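Side-chain contacts in endo-1,4-beta-mannanase (Eisenia fetida, PDB 5Y6T), which probably hydrolyses internal beta-1,4-mannosidic linkages in mannans, as a glycoside hydrolase of family 5: residues A[126-131]-A[205-210]; A[148-153]-A[216-221]. All coordinates share one frame; numbering follows the deposited sequence.

How the contacts relate
Both contacts use helix 201-218, a long helix on the outside of the (beta/alpha)8 barrel expected of a family 5 glycoside hydrolase. Contact 1 lies in its first half, where helix 126-133 meets it; contact 2 lies at its C-terminal end, beside the end of helix 135-152. The two partner helices follow each other in the chain, so the segments come in the order 126-131, 148-153, 205-210 and 216-221, and the contacts cross along the sequence. Their centres lie about 19 Å apart and their nearest atoms about 6 Å, without touching. One helix is thus packed at two levels against two helices that follow each other in the chain.

Contact 1. Residues A[126-131]-A[205-210]; sequences SRYRDL and QSFINK
Helical residues 126-131 and 205-210 come closest in their backbones at Leu131 and Phe207, whose CA atoms are 7.9 Å apart, and the Phe207 ring reaches across between them. This is helix-to-helix packing on the outside of the (beta/alpha)8 barrel: helix 126-133, in the connection after strand 112-119, meets helix 201-218, which precedes strand 223-228. Phe207 points its CB toward the other helix, and a chi1 of -178°, CG opposite the backbone N, extends the ring to Tyr128 and Leu131. The far end of the ring reaches the tyrosine, CZ lying 3.9 Å from Tyr128 CE1, and CE2 is almost as near. Phe207 CZ comes in at the edge of the tyrosine ring, near its plane, and the two side chains cross at roughly a right angle. Tyr128 OH points past this contact to a hydrogen bond with the backbone O of Asn119, which anchors the phenol end. Trp118 stacks on the buried Tyr128 and also meets the buried Phe207, so the three aromatic rings form one cluster, with Met165 touching both Tyr128 and Phe207. On helix 135-152, Leu138 also packs against the phenylalanine. Leu131 meets the ring through its first side-chain carbon, CB lying 3.8 Å from Phe207 CE1. Cutting Phe207 back to an alanine is likely to open a gap between the helices and leave Tyr128 CE1 and Leu131 CB without this ring to pack on. Leu131 O sits at the ring's edge, near the ring plane, 3.8 Å from Phe207 CD1.

Contact 2. Residues A[148-153]-A[216-221]; sequences PMVSAL and KRADPK
Val150 and Asp219 cross at about a right angle, and Ala218 completes the apolar meeting. One branch of the valine does the touching: a chi1 of 166° sets CG1 anti to the backbone N and so sends this methyl across to the other segment. There Val150 CG1 lies 3.6 Å from Ala218 CB. It is lodged equally against the methylene of the aspartate, with Asp219 CB 3.7 Å from Val150 CG1. Beside it the backbones come close, Ser151 and Ala218 having their CA atoms 4.9 Å apart, with the small alanine at the point of approach; Ser151 CA packs on the carbonyl O of Ala218. These are the C-terminal ends of helices 135-152 and 201-218, neighbours round the outside of the (beta/alpha)8 barrel, just before the chain turns into strands 159-163 and 223-228. Trp162 of the former strand also touches Val150. Asp219, the first residue to leave helical geometry, directs its carboxylate past the valine towards its own chain. OD1 accepts from the backbone N of Lys221 in an Asx turn, met from above the carboxylate plane, 37° out of it, while OD2 offers its syn lone pair to Lys221 NZ in a salt bridge of 2.8 Å. Two waters link the Asp219-Lys221 pair to backbone carbonyl oxygens at the other helix end. The first donates to both Asp219 OD2 and Val150 O; the second accepts from Lys221 NZ at 2.7 Å and donates to Leu153 O.

Contact 1. Residues A[126-131]-A[205-210]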
ATOM      1  N   SER A 126     -13.997  10.541 -13.022  1.00 19.01           N
ATOM      2  CA  SER A 126     -15.319   9.927 -13.181  1.00 18.71           C
ATOM      3  C   SER A 126     -15.190   8.490 -13.700  1.00 18.17           C
ATOM      4  O   SER A 126     -15.996   7.576 -13.329  1.00 19.07           O
ATOM      5  CB  SER A 126     -16.239  10.821 -14.068  1.00 19.02           C
ATOM      6  OG  SER A 126     -15.664  10.828 -15.400  1.00 19.73           O
ATOM      7  N   ARG A 127     -14.175   8.205 -14.514  1.00 19.60           N
ATOM      8  CA  ARG A 127     -14.030   6.832 -15.034  1.00 19.98           C
ATOM      9  C   ARG A 127     -13.608   5.876 -13.961  1.00 20.75           C
ATOM     10  O   ARG A 127     -14.094   4.720 -13.918  1.00 19.64           O
ATOM     11  CB  ARG A 127     -13.129   6.761 -16.210  1.00 20.84           C
ATOM     12  CG  ARG A 127     -13.630   7.445 -17.501  1.00 19.29           C
ATOM     13  CD  ARG A 127     -14.897   6.809 -17.997  1.00 20.90           C
ATOM     14  NE  ARG A 127     -15.100   7.214 -19.403  1.00 22.47           N
ATOM     15  CZ  ARG A 127     -16.261   7.170 -20.006  1.00 22.56           C
ATOM     16  NH1 ARG A 127     -17.309   6.712 -19.419  1.00 22.65           N
ATOM     17  NH2 ARG A 127     -16.366   7.613 -21.269  1.00 25.18           N
ATOM     18  N   TYR A 128     -12.765   6.339 -13.060  1.00 19.27           N
ATOM     19  CA  TYR A 128     -12.339   5.517 -11.926  1.00 20.28           C
ATOM     20  C   TYR A 128     -13.505   5.335 -10.935  1.00 21.42           C
ATOM     21  O   TYR A 128     -13.845   4.216 -10.511  1.00 20.64           O
ATOM     22  CB  TYR A 128     -11.088   6.167 -11.329  1.00 20.35           C
ATOM     23  CG  TYR A 128     -10.678   5.824  -9.903  1.00 20.59           C
ATOM     24  CD1 TYR A 128     -10.921   4.622  -9.341  1.00 19.87           C
ATOM     25  CD2 TYR A 128      -9.922   6.756  -9.144  1.00 18.31           C
ATOM     26  CE1 TYR A 128     -10.529   4.323  -8.032  1.00 20.69           C
ATOM     27  CE2 TYR A 128      -9.492   6.490  -7.884  1.00 19.51           C
ATOM     28  CZ  TYR A 128      -9.824   5.295  -7.267  1.00 19.93           C
ATOM     29  OH  TYR A 128      -9.396   5.120  -5.986  1.00 20.14           O
ATOM     30  N   ARG A 129     -14.185   6.406 -10.615  1.00 19.50           N
ATOM     31  CA  ARG A 129     -15.339   6.300  -9.726  1.00 19.28           C
ATOM     32  C   ARG A 129     -16.353   5.318 -10.275  1.00 20.55           C
ATOM     33  O   ARG A 129     -16.919   4.497  -9.529  1.00 19.77           O
ATOM     34  CB  ARG A 129     -15.982   7.654  -9.480  1.00 20.80           C
ATOM     35  CG  ARG A 129     -16.972   7.584  -8.276  1.00 20.32           C
ATOM     36  CD  ARG A 129     -17.753   8.849  -8.009  1.00 21.77           C
ATOM     37  NE  ARG A 129     -16.910   9.941  -7.582  1.00 20.48           N
ATOM     38  CZ  ARG A 129     -16.408  10.864  -8.377  1.00 22.04           C
ATOM     39  NH1 ARG A 129     -16.644  10.819  -9.694  1.00 21.38           N
ATOM     40  NH2 ARG A 129     -15.653  11.823  -7.839  1.00 22.68           N
ATOM     41  N   ASP A 130     -16.545   5.368 -11.582  1.00 20.87           N
ATOM     42  CA  ASP A 130     -17.523   4.462 -12.176  1.00 21.73           C
ATOM     43  C   ASP A 130     -17.108   2.978 -12.036  1.00 22.47           C
ATOM     44  O   ASP A 130     -18.026   2.148 -11.946  1.00 24.30           O
ATOM     45  CB  ASP A 130     -17.737   4.795 -13.650  1.00 21.83           C
ATOM     46  CG  ASP A 130     -18.582   6.081 -13.856  1.00 23.71           C
ATOM     47  OD1 ASP A 130     -19.100   6.698 -12.878  1.00 23.56           O
ATOM     48  OD2 ASP A 130     -18.596   6.556 -15.018  1.00 22.48           O
ATOM     49  N   LEU A 131     -15.805   2.669 -11.932  1.00 18.70           N
ATOM     50  CA  LEU A 131     -15.380   1.278 -11.633  1.00 19.56           C
ATOM     51  C   LEU A 131     -15.833   0.818 -10.257  1.00 22.30           C
ATOM     52  O   LEU A 131     -16.025  -0.380 -10.039  1.00 21.65           O
ATOM     53  CB  LEU A 131     -13.920   1.110 -11.738  1.00 21.13           C
ATOM     54  CG  LEU A 131     -13.261   1.437 -13.079  1.00 19.85           C
ATOM     55  CD1 LEU A 131     -11.784   1.150 -13.018  1.00 22.69           C
ATOM     56  CD2 LEU A 131     -13.971   0.703 -14.226  1.00 23.02           C
ATOM     57  N   GLN A 205     -15.080  -1.587  -0.087  1.00 19.05           N
ATOM     58  CA  GLN A 205     -14.765  -2.967   0.223  1.00 20.05           C
ATOM     59  C   GLN A 205     -14.968  -3.933  -0.916  1.00 19.02           C
ATOM     60  O   GLN A 205     -14.151  -4.845  -1.117  1.00 19.18           O
ATOM     61  CB  GLN A 205     -15.528  -3.461   1.460  1.00 19.98           C
ATOM     62  CG  GLN A 205     -15.152  -2.766   2.771  1.00 20.61           C
ATOM     63  CD  GLN A 205     -16.245  -2.956   3.819  1.00 22.34           C
ATOM     64  OE1 GLN A 205     -17.466  -2.819   3.542  1.00 21.05           O
ATOM     65  NE2 GLN A 205     -15.832  -3.170   5.049  1.00 20.23           N
ATOM     66  N   SER A 206     -16.114  -3.825  -1.596  1.00 20.60           N
ATOM     67  CA  SER A 206     -16.378  -4.693  -2.767  1.00 20.69           C
ATOM     68  C   SER A 206     -15.292  -4.537  -3.835  1.00 21.25           C
ATOM     69  O   SER A 206     -14.787  -5.511  -4.349  1.00 21.41           O
ATOM     70  CB  SER A 206     -17.797  -4.407  -3.292  1.00 20.85           C
ATOM     71  OG  SER A 206     -18.081  -5.287  -4.379  1.00 25.21           O
ATOM     72  N   PHE A 207     -14.939  -3.274  -4.139  1.00 19.34           N
ATOM     73  CA  PHE A 207     -13.908  -2.895  -5.142  1.00 20.73           C
ATOM     74  C   PHE A 207     -12.579  -3.567  -4.761  1.00 18.98           C
ATOM     75  O   PHE A 207     -11.936  -4.179  -5.592  1.00 18.63           O
ATOM     76  CB  PHE A 207     -13.838  -1.347  -5.202  1.00 20.36           C
ATOM     77  CG  PHE A 207     -12.873  -0.759  -6.208  1.00 21.59           C
ATOM     78  CD1 PHE A 207     -13.199  -0.712  -7.561  1.00 19.97           C
ATOM     79  CD2 PHE A 207     -11.738  -0.134  -5.795  1.00 21.26           C
ATOM     80  CE1 PHE A 207     -12.395  -0.054  -8.452  1.00 20.13           C
ATOM     81  CE2 PHE A 207     -10.920   0.559  -6.685  1.00 21.40           C
ATOM     82  CZ  PHE A 207     -11.239   0.535  -8.037  1.00 22.22           C
ATOM     83  N   ILE A 208     -12.260  -3.490  -3.485  1.00 19.27           N
ATOM     84  CA  ILE A 208     -11.067  -4.068  -2.967  1.00 19.71           C
ATOM     85  C   ILE A 208     -11.104  -5.603  -3.029  1.00 19.51           C
ATOM     86  O   ILE A 208     -10.097  -6.257  -3.422  1.00 20.39           O
ATOM     87  CB  ILE A 208     -10.739  -3.539  -1.535  1.00 19.92           C
ATOM     88  CG1 ILE A 208     -10.397  -2.027  -1.636  1.00 20.75           C
ATOM     89  CG2 ILE A 208      -9.589  -4.304  -0.908  1.00 20.89           C
ATOM     90  CD1 ILE A 208     -10.630  -1.310  -0.338  1.00 22.59           C
ATOM     91  N   ASN A 209     -12.163  -6.183  -2.510  1.00 20.12           N
ATOM     92  CA  ASN A 209     -12.315  -7.620  -2.465  1.00 19.94           C
ATOM     93  C   ASN A 209     -12.161  -8.231  -3.862  1.00 19.48           C
ATOM     94  O   ASN A 209     -11.426  -9.201  -4.050  1.00 20.09           O
ATOM     95  CB  ASN A 209     -13.704  -7.954  -1.897  1.00 18.64           C
ATOM     96  CG  ASN A 209     -14.043  -9.467  -1.992  1.00 21.75           C
ATOM     97  OD1 ASN A 209     -15.005  -9.833  -2.658  1.00 21.77           O
ATOM     98  ND2 ASN A 209     -13.259 -10.321  -1.308  1.00 21.01           N
ATOM     99  N   LYS A 210     -12.855  -7.666  -4.848  1.00 18.69           N
ATOM    100  CA  LYS A 210     -12.854  -8.242  -6.206  1.00 20.74           C
ATOM    101  C   LYS A 210     -11.501  -8.167  -6.851  1.00 21.45           C
ATOM    102  O   LYS A 210     -11.063  -9.126  -7.506  1.00 20.68           O
ATOM    103  CB  LYS A 210     -13.974  -7.681  -7.103  1.00 22.00           C
ATOM    104  CG  LYS A 210     -15.375  -7.960  -6.562  1.00 23.18           C
ATOM    105  CD  LYS A 210     -16.491  -7.225  -7.314  1.00 24.79           C
ATOM    106  CE  LYS A 210     -17.913  -7.539  -6.809  1.00 27.44           C
ATOM    107  NZ  LYS A 210     -18.425  -8.887  -7.129  1.00 30.54           N
TER

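Contact 2. Residues A[148-153]-A[216-221]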
ATOM      1  N   PRO A 148      -3.906  -9.571 -16.721  1.00 21.27           N
ATOM      2  CA  PRO A 148      -2.735  -9.767 -17.591  1.00 21.83           C
ATOM      3  C   PRO A 148      -1.406  -9.211 -17.044  1.00 22.99           C
ATOM      4  O   PRO A 148      -0.372  -9.896 -17.131  1.00 21.63           O
ATOM      5  CB  PRO A 148      -3.118  -9.022 -18.860  1.00 26.34           C
ATOM      6  CG  PRO A 148      -4.628  -9.160 -18.880  1.00 24.66           C
ATOM      7  CD  PRO A 148      -5.010  -8.890 -17.443  1.00 23.43           C
ATOM      8  N   MET A 149      -1.476  -8.012 -16.444  1.00 21.88           N
ATOM      9  CA  MET A 149      -0.323  -7.418 -15.796  1.00 21.93           C
ATOM     10  C   MET A 149       0.220  -8.264 -14.630  1.00 19.22           C
ATOM     11  O   MET A 149       1.408  -8.535 -14.516  1.00 21.00           O
ATOM     12  CB  MET A 149      -0.640  -5.981 -15.374  1.00 21.18           C
ATOM     13  CG  MET A 149       0.460  -5.340 -14.607  1.00 22.37           C
ATOM     14  SD  MET A 149       0.127  -3.594 -14.381  1.00 23.53           S
ATOM     15  CE  MET A 149      -1.429  -3.665 -13.562  1.00 25.38           C
ATOM     16  N   VAL A 150      -0.683  -8.642 -13.747  1.00 20.03           N
ATOM     17  CA  VAL A 150      -0.322  -9.374 -12.552  1.00 20.41           C
ATOM     18  C   VAL A 150       0.316 -10.716 -12.976  1.00 19.63           C
ATOM     19  O   VAL A 150       1.288 -11.128 -12.418  1.00 20.86           O
ATOM     20  CB  VAL A 150      -1.525  -9.544 -11.661  1.00 22.40           C
ATOM     21  CG1 VAL A 150      -1.228 -10.594 -10.591  1.00 24.23           C
ATOM     22  CG2 VAL A 150      -1.915  -8.212 -11.005  1.00 22.21           C
ATOM     23  N   SER A 151      -0.333 -11.389 -13.906  1.00 19.70           N
ATOM     24  CA  SER A 151       0.183 -12.703 -14.389  1.00 22.48           C
ATOM     25  C   SER A 151       1.586 -12.584 -14.991  1.00 22.52           C
ATOM     26  O   SER A 151       2.492 -13.334 -14.749  1.00 22.14           O
ATOM     27  CB  SER A 151      -0.817 -13.262 -15.453  1.00 25.40           C
ATOM     28  OG  SER A 151      -0.305 -14.521 -15.960  1.00 26.93           O
ATOM     29  N   ALA A 152       1.775 -11.594 -15.851  1.00 23.23           N
ATOM     30  CA  ALA A 152       3.026 -11.432 -16.528  1.00 25.40           C
ATOM     31  C   ALA A 152       4.119 -11.129 -15.500  1.00 25.84           C
ATOM     32  O   ALA A 152       5.259 -11.462 -15.761  1.00 25.14           O
ATOM     33  CB  ALA A 152       2.938 -10.284 -17.534  1.00 24.27           C
ATOM     34  N   LEU A 153       3.790 -10.377 -14.434  1.00 22.27           N
ATOM     35  CA  LEU A 153       4.788  -9.996 -13.422  1.00 22.02           C
ATOM     36  C   LEU A 153       5.008 -10.994 -12.294  1.00 22.17           C
ATOM     37  O   LEU A 153       5.723 -10.728 -11.300  1.00 22.11           O
ATOM     38  CB  LEU A 153       4.477  -8.570 -12.859  1.00 22.19           C
ATOM     39  CG  LEU A 153       4.505  -7.520 -13.935  1.00 23.09           C
ATOM     40  CD1 LEU A 153       4.052  -6.231 -13.259  1.00 24.35           C
ATOM     41  CD2 LEU A 153       5.877  -7.330 -14.527  1.00 22.88           C
ATOM     42  N   LYS A 216      -4.931 -12.581  -6.865  1.00 21.35           N
ATOM     43  CA  LYS A 216      -4.523 -13.868  -6.299  1.00 23.81           C
ATOM     44  C   LYS A 216      -4.831 -15.027  -7.255  1.00 23.69           C
ATOM     45  O   LYS A 216      -4.173 -16.046  -7.210  1.00 24.41           O
ATOM     46  CB  LYS A 216      -5.179 -14.008  -4.926  1.00 24.49           C
ATOM     47  CG  LYS A 216      -4.454 -13.096  -3.948  1.00 27.45           C
ATOM     48  CD  LYS A 216      -4.862 -13.331  -2.556  1.00 28.60           C
ATOM     49  CE  LYS A 216      -3.971 -12.577  -1.650  1.00 27.56           C
ATOM     50  NZ  LYS A 216      -4.261 -12.968  -0.256  1.00 27.05           N
ATOM     51  N   ARG A 217      -5.850 -14.911  -8.065  1.00 22.46           N
ATOM     52  CA  ARG A 217      -6.032 -15.887  -9.162  1.00 24.80           C
ATOM     53  C   ARG A 217      -4.957 -15.785 -10.172  1.00 26.50           C
ATOM     54  O   ARG A 217      -4.496 -16.822 -10.678  1.00 29.50           O
ATOM     55  CB  ARG A 217      -7.410 -15.713  -9.811  1.00 27.12           C
ATOM     56  CG  ARG A 217      -8.520 -16.098  -8.894  1.00 29.87           C
ATOM     57  CD  ARG A 217      -9.842 -16.360  -9.629  1.00 30.75           C
ATOM     58  NE  ARG A 217     -10.746 -16.867  -8.635  1.00 31.78           N
ATOM     59  CZ  ARG A 217     -11.514 -16.104  -7.864  1.00 32.94           C
ATOM     60  NH1 ARG A 217     -11.540 -14.818  -8.042  1.00 36.06           N
ATOM     61  NH2 ARG A 217     -12.256 -16.660  -6.919  1.00 34.97           N
ATOM     62  N   ALA A 218      -4.532 -14.559 -10.513  1.00 23.93           N
ATOM     63  CA  ALA A 218      -3.509 -14.354 -11.549  1.00 23.31           C
ATOM     64  C   ALA A 218      -2.135 -14.731 -11.036  1.00 25.99           C
ATOM     65  O   ALA A 218      -1.276 -15.142 -11.823  1.00 26.00           O
ATOM     66  CB  ALA A 218      -3.538 -12.915 -12.001  1.00 23.83           C
ATOM     67  N   ASP A 219      -1.914 -14.573  -9.709  1.00 23.40           N
ATOM     68  CA  ASP A 219      -0.627 -14.840  -9.068  1.00 22.04           C
ATOM     69  C   ASP A 219      -0.866 -15.411  -7.699  1.00 22.78           C
ATOM     70  O   ASP A 219      -0.991 -14.708  -6.727  1.00 24.07           O
ATOM     71  CB  ASP A 219       0.233 -13.594  -8.969  1.00 22.36           C
ATOM     72  CG  ASP A 219       1.644 -13.898  -8.437  1.00 24.20           C
ATOM     73  OD1 ASP A 219       1.909 -15.021  -7.920  1.00 24.59           O
ATOM     74  OD2 ASP A 219       2.476 -12.990  -8.458  1.00 23.08           O
ATOM     75  N   PRO A 220      -1.062 -16.743  -7.619  1.00 26.70           N
ATOM     76  CA  PRO A 220      -1.414 -17.360  -6.369  1.00 29.04           C
ATOM     77  C   PRO A 220      -0.346 -17.381  -5.284  1.00 29.01           C
ATOM     78  O   PRO A 220      -0.618 -17.902  -4.219  1.00 32.65           O
ATOM     79  CB  PRO A 220      -1.745 -18.849  -6.788  1.00 28.69           C
ATOM     80  CG  PRO A 220      -2.093 -18.742  -8.211  1.00 31.85           C
ATOM     81  CD  PRO A 220      -1.056 -17.738  -8.727  1.00 30.39           C
ATOM     82  N   LYS A 221       0.828 -16.806  -5.496  1.00 26.24           N
ATOM     83  CA  LYS A 221       1.752 -16.669  -4.393  1.00 29.06           C
ATOM     84  C   LYS A 221       1.947 -15.244  -3.898  1.00 28.41           C
ATOM     85  O   LYS A 221       2.579 -15.051  -2.870  1.00 28.64           O
ATOM     86  CB  LYS A 221       3.067 -17.352  -4.695  1.00 29.71           C
ATOM     87  CG  LYS A 221       3.780 -16.925  -5.926  1.00 31.29           C
ATOM     88  CD  LYS A 221       4.246 -15.472  -5.856  1.00 32.54           C
ATOM     89  CE  LYS A 221       4.899 -15.082  -7.139  1.00 30.04           C
ATOM     90  NZ  LYS A 221       4.995 -13.592  -7.286  1.00 26.48           N
TER
HETATM   91  O   HOH W   1       2.141 -10.445  -9.684  1.00 23.32           O
HETATM   92  O   HOH W   2       6.162 -11.656  -8.702  1.00 25.72           O